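Local coordinates for adenylate cyclase-like protein (Chlamydia trachomatis, PDB 3GQS) that is of unknown function; the part here is the FHA domain of a probable membrane protein, consistent with an inner-membrane component of type III secretion, at residues F19-D22 / T26-V29. Numbering follows the deposited sequence.
Sequences FHLD and TYIV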
loop_
_atom_site.group_PDB
_atom_site.type_symbol
_atom_site.label_atom_id
_atom_site.label_comp_id
_atom_site.label_asym_id
_atom_site.label_seq_id
_atom_site.Cartn_x
_atom_site.Cartn_y
_atom_site.Cartn_z
ATOM N N PHE A 19 -0.114 -7.397 7.531
ATOM C CA PHE A 19 -1.258 -6.714 8.182
ATOM C C PHE A 19 -2.581 -6.993 7.452
ATOM O O PHE A 19 -2.705 -6.780 6.262
ATOM C CB PHE A 19 -1.010 -5.205 8.249
ATOM C CG PHE A 19 -1.811 -4.479 9.340
ATOM C CD1 PHE A 19 -1.813 -4.937 10.646
ATOM C CD2 PHE A 19 -2.520 -3.325 9.041
ATOM C CE1 PHE A 19 -2.513 -4.275 11.638
ATOM C CE2 PHE A 19 -3.225 -2.653 10.019
ATOM C CZ PHE A 19 -3.227 -3.130 11.324
ATOM N N HIS A 20 -3.564 -7.487 8.194
ATOM C CA HIS A 20 -4.915 -7.745 7.665
ATOM C C HIS A 20 -5.567 -6.415 7.385
ATOM O O HIS A 20 -5.613 -5.568 8.233
ATOM C CB HIS A 20 -5.722 -8.523 8.680
ATOM C CG HIS A 20 -7.145 -8.752 8.309
ATOM N ND1 HIS A 20 -8.137 -8.862 9.263
ATOM C CD2 HIS A 20 -7.750 -8.957 7.115
ATOM C CE1 HIS A 20 -9.296 -9.103 8.670
ATOM N NE2 HIS A 20 -9.091 -9.174 7.368
ATOM N N LEU A 21 -5.966 -6.228 6.151
ATOM C CA LEU A 21 -6.603 -4.998 5.709
ATOM C C LEU A 21 -8.114 -5.322 5.598
ATOM O O LEU A 21 -8.545 -6.155 4.793
ATOM C CB LEU A 21 -6.025 -4.529 4.365
ATOM C CG LEU A 21 -4.522 -4.174 4.320
ATOM C CD1 LEU A 21 -4.142 -3.669 2.933
ATOM C CD2 LEU A 21 -4.136 -3.189 5.361
ATOM N N ASP A 22 -8.882 -4.665 6.432
ATOM C CA ASP A 22 -10.344 -5.022 6.659
ATOM C C ASP A 22 -11.184 -4.547 5.509
ATOM O O ASP A 22 -10.895 -3.503 4.906
ATOM C CB ASP A 22 -10.855 -4.395 7.954
ATOM C CG ASP A 22 -10.338 -5.094 9.214
ATOM O OD1 ASP A 22 -10.069 -6.301 9.154
ATOM O OD2 ASP A 22 -10.229 -4.470 10.305
ATOM N N THR A 26 -9.949 1.917 5.025
ATOM C CA THR A 26 -8.931 2.679 4.309
ATOM C C THR A 26 -7.678 2.725 5.178
ATOM O O THR A 26 -7.773 2.966 6.365
ATOM C CB THR A 26 -9.397 4.118 4.106
ATOM O OG1 THR A 26 -10.663 4.122 3.395
ATOM C CG2 THR A 26 -8.354 4.968 3.372
ATOM N N TYR A 27 -6.504 2.536 4.569
ATOM C CA TYR A 27 -5.250 2.508 5.323
ATOM C C TYR A 27 -4.207 3.392 4.642
ATOM O O TYR A 27 -3.987 3.329 3.479
ATOM C CB TYR A 27 -4.691 1.074 5.407
ATOM C CG TYR A 27 -5.564 0.093 6.167
ATOM C CD1 TYR A 27 -5.255 -0.306 7.448
ATOM C CD2 TYR A 27 -6.649 -0.489 5.553
ATOM C CE1 TYR A 27 -6.045 -1.222 8.110
ATOM C CE2 TYR A 27 -7.453 -1.380 6.230
ATOM C CZ TYR A 27 -7.168 -1.727 7.495
ATOM O OH TYR A 27 -8.012 -2.640 8.136
ATOM N N ILE A 28 -3.563 4.213 5.403
ATOM C CA ILE A 28 -2.552 5.100 4.866
ATOM C C ILE A 28 -1.194 4.466 5.117
ATOM O O ILE A 28 -0.918 4.055 6.210
ATOM C CB ILE A 28 -2.620 6.437 5.568
ATOM C CG1 ILE A 28 -4.011 7.101 5.279
ATOM C CG2 ILE A 28 -1.488 7.340 5.144
ATOM C CD1 ILE A 28 -4.288 8.377 6.149
ATOM N N VAL A 29 -0.383 4.396 4.089
ATOM C CA VAL A 29 0.969 3.821 4.209
ATOM C C VAL A 29 1.957 5.015 4.163
ATOM O O VAL A 29 1.915 5.793 3.269
ATOM C CB VAL A 29 1.273 2.787 3.091
ATOM C CG1 VAL A 29 2.781 2.171 3.226
ATOM C CG2 VAL A 29 0.226 1.683 3.087
HETATM O O HOH W 1 -7.255 -3.114 10.488
#
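Tyr27 leaves strand 26-30 toward strand 18-21 and meets Leu21, Asp22 and Phe19 there, taking part in every contact between the two segments. Its CG lies beside the backbone N and anti to the carbonyl carbon (chi1 -64°), and from there the ring reaches across to the other strand. A methyl of Leu21, CD2, sits almost squarely over the middle of one ring face, 3.5 Å from the centroid of the Tyr27 ring and only 7° off its normal, a clear CH-pi contact. Leucine suits this buried place because its branched end can fill a ring face while the side chain also touches Leu7, Ile38 and Ile54. In the conformer described, one of two for this residue, CE2 of Phe19 approaches CE1 of Tyr27 at 3.7 Å, with the two ring planes nearly perpendicular.

These strands belong to the two different sheets of the FHA beta sandwich, 18-21 bonded to strand 4-9 and 26-30 to strands 38-39 and 50-54. The short loop between them therefore carries the chain from one sheet to the other, and the tyrosine spans the gap by side chain, no backbone bond joining the two segments.

At the far end of the ring the phenol oxygen finds polar company beside Asp22. The backbone N of Asp22 donates to OH of Tyr27 over 2.8 Å, nearly straight at 168°; tyrosine suits the place because its apolar ring packs inside while its hydroxyl gives this peptide N-H a partner. A water in the plane of the ring, at its edge, lies 2.5 Å from Tyr27 OH, unusually short and so of doubtful geometry, and donates a longer bond to OD2 of Asp22. The same carboxylate oxygen also has Lys25 as a distant, weak ionic partner.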